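Local coordinates for protein diadenosine tetraphosphatase, putative (Trypanosoma brucei, PDB 2QJC) that probably hydrolyses phosphoester or phosphoanhydride bonds as a manganese-binding, calcineurin-like phosphoesterase, perhaps acting on diadenosine tetraphosphate, at residues 219-231 / 234-247. Numbering follows the deposited sequence.
Sequences IGLDSRCVYGGRL and AVFPGGCIISVPGW. With PO4 (phosphate ion), chain D.
The guanidinium of Arg230 lies with one face over the backbone between Val244 and Pro245, Val244 C standing 3.6 Å above the plane toward the rim, while its edge is turned to Ser243 OG. NE and NH2 both donate to that single hydroxyl oxygen, NE at 3.0 Å from Ser243 OG, and the oxygen lies only 5° out of the guanidinium plane, so the side-on grip holds the group's rotation. The chain of Arg230 can turn back onto the neighbouring strand because it bends at chi3 (72°); its long aliphatic part meanwhile passes Val244 O. The Trp247 ring meets Val226 obliquely, CE3 lying 3.8 Å from Val226 CG2; the flat indole suits the methyl of a beta-branched valine. Val226 CG1 lies over one face of the Tyr227 ring, toward its rim, and a phosphate oxygen, O1, at its edge. One face of the Phe236 ring carries Gly239 CA; glycine suits the positive phi (89°) of this G1 beta bulge, and Ile219 CD1 approaches the ring obliquely. Farther along, the terminal methyl of Ile241, CD1, touches both Ile219 CG2 and Leu221 CD2, each at 3.8 Å, joining the two sheets through apolar branches.

The backbone completes the seam. Leu231 and Val244 exchange two hydrogen bonds as an antiparallel pair, both also packing against helix 31-41. Gly246 N donates to Gly229 O and Trp247 N to Cys225 O, 2.9 Å apart; Gly228 N reaches the same Cys225 oxygen from the opposite face of its plane. Gly246 suits its place, its CA being close to Cys225 O and the Gly229-Arg230 backbone, with no room for a CB. Tyr227 OH donates to the phosphate, probably from the crystallisation liquor, that Arg162 and His82 also bind. Val226 lies beside His28, a manganese ligand, so the loop leading into the 230-236/240-245 beta hairpin borders the dinuclear metal centre of the two-sheet calcineurin-like phosphoesterase fold.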
loop_
_atom_site.group_PDB
_atom_site.type_symbol
_atom_site.label_atom_id
_atom_site.label_comp_id
_atom_site.label_asym_id
_atom_site.label_seq_id
_atom_site.Cartn_x
_atom_site.Cartn_y
_atom_site.Cartn_z
ATOM N N ILE A 219 7.326 3.355 7.995
ATOM C CA ILE A 219 7.033 4.522 7.164
ATOM C C ILE A 219 5.607 4.485 6.604
ATOM O O ILE A 219 5.276 3.619 5.779
ATOM C CB ILE A 219 8.003 4.618 5.964
ATOM C CG1 ILE A 219 9.449 4.726 6.466
ATOM C CG2 ILE A 219 7.630 5.811 5.087
ATOM C CD1 ILE A 219 10.497 4.754 5.373
ATOM N N GLY A 220 4.767 5.419 7.060
ATOM C CA GLY A 220 3.395 5.492 6.579
ATOM C C GLY A 220 3.338 6.483 5.424
ATOM O O GLY A 220 3.499 7.688 5.629
ATOM N N LEU A 221 3.093 5.986 4.214
ATOM C CA LEU A 221 3.067 6.841 3.026
ATOM C C LEU A 221 1.730 7.417 2.581
ATOM O O LEU A 221 1.686 8.115 1.565
ATOM C CB LEU A 221 3.658 6.091 1.829
ATOM C CG LEU A 221 5.123 5.646 1.832
ATOM C CD1 LEU A 221 5.377 4.694 0.650
ATOM C CD2 LEU A 221 6.022 6.860 1.732
ATOM N N ASP A 222 0.642 7.160 3.300
ATOM C CA ASP A 222 -0.625 7.701 2.822
ATOM C C ASP A 222 -0.825 9.185 3.118
ATOM O O ASP A 222 -1.479 9.558 4.100
ATOM C CB ASP A 222 -1.815 6.903 3.361
ATOM C CG ASP A 222 -3.100 7.213 2.598
ATOM O OD1 ASP A 222 -3.073 8.145 1.752
ATOM O OD2 ASP A 222 -4.125 6.536 2.838
ATOM N N SER A 223 -0.264 10.018 2.240
ATOM C CA SER A 223 -0.342 11.471 2.349
ATOM C C SER A 223 -1.615 12.087 1.741
ATOM O O SER A 223 -1.651 13.287 1.450
ATOM C CB SER A 223 0.908 12.115 1.720
ATOM O OG SER A 223 1.206 11.565 0.445
ATOM N N ARG A 224 -2.639 11.256 1.537
ATOM C CA ARG A 224 -3.944 11.693 1.027
ATOM C C ARG A 224 -4.015 12.223 -0.400
ATOM O O ARG A 224 -4.751 13.172 -0.664
ATOM C CB ARG A 224 -4.515 12.782 1.935
ATOM C CG ARG A 224 -4.219 12.615 3.396
ATOM C CD ARG A 224 -4.273 13.965 4.094
ATOM N NE ARG A 224 -4.770 13.781 5.443
ATOM C CZ ARG A 224 -5.923 14.253 5.890
ATOM N NH1 ARG A 224 -6.711 14.969 5.101
ATOM N NH2 ARG A 224 -6.305 13.953 7.120
ATOM N N CYS A 225 -3.289 11.612 -1.326
ATOM C CA CYS A 225 -3.299 12.081 -2.707
ATOM C C CYS A 225 -4.694 12.364 -3.299
ATOM O O CYS A 225 -4.941 13.451 -3.816
ATOM C CB CYS A 225 -2.562 11.079 -3.599
ATOM S SG CYS A 225 -2.710 11.456 -5.361
ATOM N N VAL A 226 -5.596 11.391 -3.218
ATOM C CA VAL A 226 -6.943 11.533 -3.770
ATOM C C VAL A 226 -7.829 12.567 -3.075
ATOM O O VAL A 226 -8.809 13.029 -3.649
ATOM C CB VAL A 226 -7.692 10.183 -3.773
ATOM C CG1 VAL A 226 -8.023 9.761 -2.348
ATOM C CG2 VAL A 226 -8.966 10.296 -4.613
ATOM N N TYR A 227 -7.486 12.928 -1.846
ATOM C CA TYR A 227 -8.260 13.901 -1.088
ATOM C C TYR A 227 -7.689 15.311 -1.252
ATOM O O TYR A 227 -8.096 16.237 -0.542
ATOM C CB TYR A 227 -8.258 13.536 0.398
ATOM C CG TYR A 227 -8.817 12.170 0.729
ATOM C CD1 TYR A 227 -10.197 11.930 0.725
ATOM C CD2 TYR A 227 -7.964 11.129 1.108
ATOM C CE1 TYR A 227 -10.710 10.691 1.103
ATOM C CE2 TYR A 227 -8.463 9.893 1.483
ATOM C CZ TYR A 227 -9.830 9.676 1.484
ATOM O OH TYR A 227 -10.299 8.452 1.897
ATOM N N GLY A 228 -6.736 15.465 -2.171
ATOM C CA GLY A 228 -6.136 16.768 -2.404
ATOM C C GLY A 228 -4.851 17.024 -1.638
ATOM O O GLY A 228 -4.389 18.166 -1.552
ATOM N N GLY A 229 -4.268 15.964 -1.082
ATOM C CA GLY A 229 -3.034 16.100 -0.325
ATOM C C GLY A 229 -1.772 15.965 -1.166
ATOM O O GLY A 229 -1.299 16.945 -1.751
ATOM N N ARG A 230 -1.219 14.754 -1.218
ATOM C CA ARG A 230 -0.002 14.478 -1.982
ATOM C C ARG A 230 0.198 12.971 -2.186
ATOM O O ARG A 230 -0.358 12.154 -1.442
ATOM C CB ARG A 230 1.228 15.043 -1.250
ATOM C CG ARG A 230 1.232 16.552 -1.052
ATOM C CD ARG A 230 2.474 17.020 -0.313
ATOM N NE ARG A 230 3.680 16.954 -1.138
ATOM C CZ ARG A 230 3.956 17.788 -2.136
ATOM N NH1 ARG A 230 3.113 18.764 -2.448
ATOM N NH2 ARG A 230 5.086 17.649 -2.822
ATOM N N LEU A 231 0.982 12.610 -3.202
ATOM C CA LEU A 231 1.290 11.209 -3.487
ATOM C C LEU A 231 2.769 11.054 -3.158
ATOM O O LEU A 231 3.630 11.607 -3.847
ATOM C CB LEU A 231 1.040 10.862 -4.958
ATOM C CG LEU A 231 1.100 9.358 -5.276
ATOM C CD1 LEU A 231 0.013 8.612 -4.474
ATOM C CD2 LEU A 231 0.912 9.132 -6.787
ATOM N N ALA A 234 8.626 6.137 -0.964
ATOM C CA ALA A 234 9.838 5.889 -0.192
ATOM C C ALA A 234 10.836 5.260 -1.163
ATOM O O ALA A 234 10.504 4.320 -1.889
ATOM C CB ALA A 234 9.560 4.939 0.967
ATOM N N VAL A 235 12.055 5.791 -1.178
ATOM C CA VAL A 235 13.089 5.299 -2.076
ATOM C C VAL A 235 14.166 4.515 -1.335
ATOM O O VAL A 235 14.698 4.972 -0.330
ATOM C CB VAL A 235 13.763 6.464 -2.832
ATOM C CG1 VAL A 235 14.734 5.919 -3.888
ATOM C CG2 VAL A 235 12.704 7.339 -3.479
ATOM N N PHE A 236 14.470 3.324 -1.838
ATOM C CA PHE A 236 15.493 2.474 -1.243
ATOM C C PHE A 236 16.544 2.142 -2.301
ATOM O O PHE A 236 16.210 1.879 -3.458
ATOM C CB PHE A 236 14.852 1.199 -0.685
ATOM C CG PHE A 236 13.979 1.446 0.518
ATOM C CD1 PHE A 236 14.535 1.528 1.795
ATOM C CD2 PHE A 236 12.613 1.685 0.364
ATOM C CE1 PHE A 236 13.741 1.854 2.908
ATOM C CE2 PHE A 236 11.804 2.015 1.472
ATOM C CZ PHE A 236 12.369 2.101 2.742
ATOM N N PRO A 237 17.827 2.118 -1.911
ATOM C CA PRO A 237 18.347 2.369 -0.563
ATOM C C PRO A 237 18.231 3.802 -0.036
ATOM O O PRO A 237 18.156 4.765 -0.802
ATOM C CB PRO A 237 19.801 1.908 -0.668
ATOM C CG PRO A 237 20.148 2.236 -2.082
ATOM C CD PRO A 237 18.921 1.799 -2.849
ATOM N N GLY A 238 18.222 3.928 1.287
ATOM C CA GLY A 238 18.122 5.235 1.910
ATOM C C GLY A 238 16.840 5.423 2.699
ATOM O O GLY A 238 16.875 5.711 3.894
ATOM N N GLY A 239 15.705 5.259 2.029
ATOM C CA GLY A 239 14.427 5.428 2.688
ATOM C C GLY A 239 13.958 6.868 2.626
ATOM O O GLY A 239 13.203 7.320 3.484
ATOM N N CYS A 240 14.414 7.591 1.606
ATOM C CA CYS A 240 14.035 8.989 1.428
ATOM C C CYS A 240 12.637 9.126 0.835
ATOM O O CYS A 240 12.253 8.384 -0.070
ATOM C CB CYS A 240 15.046 9.703 0.526
ATOM S SG CYS A 240 16.686 9.923 1.271
ATOM N N ILE A 241 11.881 10.089 1.349
ATOM C CA ILE A 241 10.524 10.325 0.877
ATOM C C ILE A 241 10.463 11.426 -0.188
ATOM O O ILE A 241 10.895 12.555 0.042
ATOM C CB ILE A 241 9.591 10.724 2.054
ATOM C CG1 ILE A 241 9.736 9.723 3.204
ATOM C CG2 ILE A 241 8.146 10.774 1.587
ATOM C CD1 ILE A 241 9.369 8.303 2.837
ATOM N N ILE A 242 9.935 11.076 -1.358
ATOM C CA ILE A 242 9.762 12.020 -2.457
ATOM C C ILE A 242 8.267 12.072 -2.766
ATOM O O ILE A 242 7.628 11.036 -2.939
ATOM C CB ILE A 242 10.501 11.566 -3.730
ATOM C CG1 ILE A 242 12.014 11.654 -3.521
ATOM C CG2 ILE A 242 10.074 12.424 -4.914
ATOM C CD1 ILE A 242 12.815 11.179 -4.714
ATOM N N SER A 243 7.712 13.279 -2.841
ATOM C CA SER A 243 6.292 13.431 -3.120
ATOM C C SER A 243 5.997 14.539 -4.118
ATOM O O SER A 243 6.847 15.377 -4.416
ATOM C CB SER A 243 5.530 13.720 -1.824
ATOM O OG SER A 243 5.896 14.984 -1.298
ATOM N N VAL A 244 4.770 14.524 -4.625
ATOM C CA VAL A 244 4.289 15.516 -5.575
ATOM C C VAL A 244 2.879 15.903 -5.138
ATOM O O VAL A 244 2.258 15.209 -4.324
ATOM C CB VAL A 244 4.212 14.949 -7.015
ATOM C CG1 VAL A 244 5.597 14.574 -7.506
ATOM C CG2 VAL A 244 3.286 13.749 -7.053
ATOM N N PRO A 245 2.360 17.022 -5.665
ATOM C CA PRO A 245 1.014 17.495 -5.327
ATOM C C PRO A 245 -0.066 16.453 -5.625
ATOM O O PRO A 245 0.001 15.759 -6.639
ATOM C CB PRO A 245 0.865 18.740 -6.198
ATOM C CG PRO A 245 2.269 19.282 -6.226
ATOM C CD PRO A 245 3.082 18.028 -6.470
ATOM N N GLY A 246 -1.059 16.356 -4.742
ATOM C CA GLY A 246 -2.140 15.408 -4.946
ATOM C C GLY A 246 -3.207 15.941 -5.888
ATOM O O GLY A 246 -3.080 17.049 -6.405
ATOM N N TRP A 247 -4.258 15.152 -6.106
ATOM C CA TRP A 247 -5.368 15.517 -6.992
ATOM C C TRP A 247 -6.226 16.639 -6.399
ATOM O O TRP A 247 -6.689 16.538 -5.266
ATOM C CB TRP A 247 -6.228 14.276 -7.259
ATOM C CG TRP A 247 -7.388 14.501 -8.184
ATOM C CD1 TRP A 247 -7.391 15.234 -9.338
ATOM C CD2 TRP A 247 -8.698 13.925 -8.073
ATOM N NE1 TRP A 247 -8.616 15.146 -9.952
ATOM C CE2 TRP A 247 -9.438 14.349 -9.199
ATOM C CE3 TRP A 247 -9.318 13.088 -7.130
ATOM C CZ2 TRP A 247 -10.770 13.965 -9.414
ATOM C CZ3 TRP A 247 -10.643 12.705 -7.342
ATOM C CH2 TRP A 247 -11.352 13.145 -8.478
HETATM P P PO4 D . -9.096 4.535 3.292
HETATM O O1 PO4 D . -8.747 6.079 2.917
HETATM O O2 PO4 D . -8.728 4.319 4.821
HETATM O O3 PO4 D . -10.617 4.308 3.057
HETATM O O4 PO4 D . -8.230 3.596 2.405
#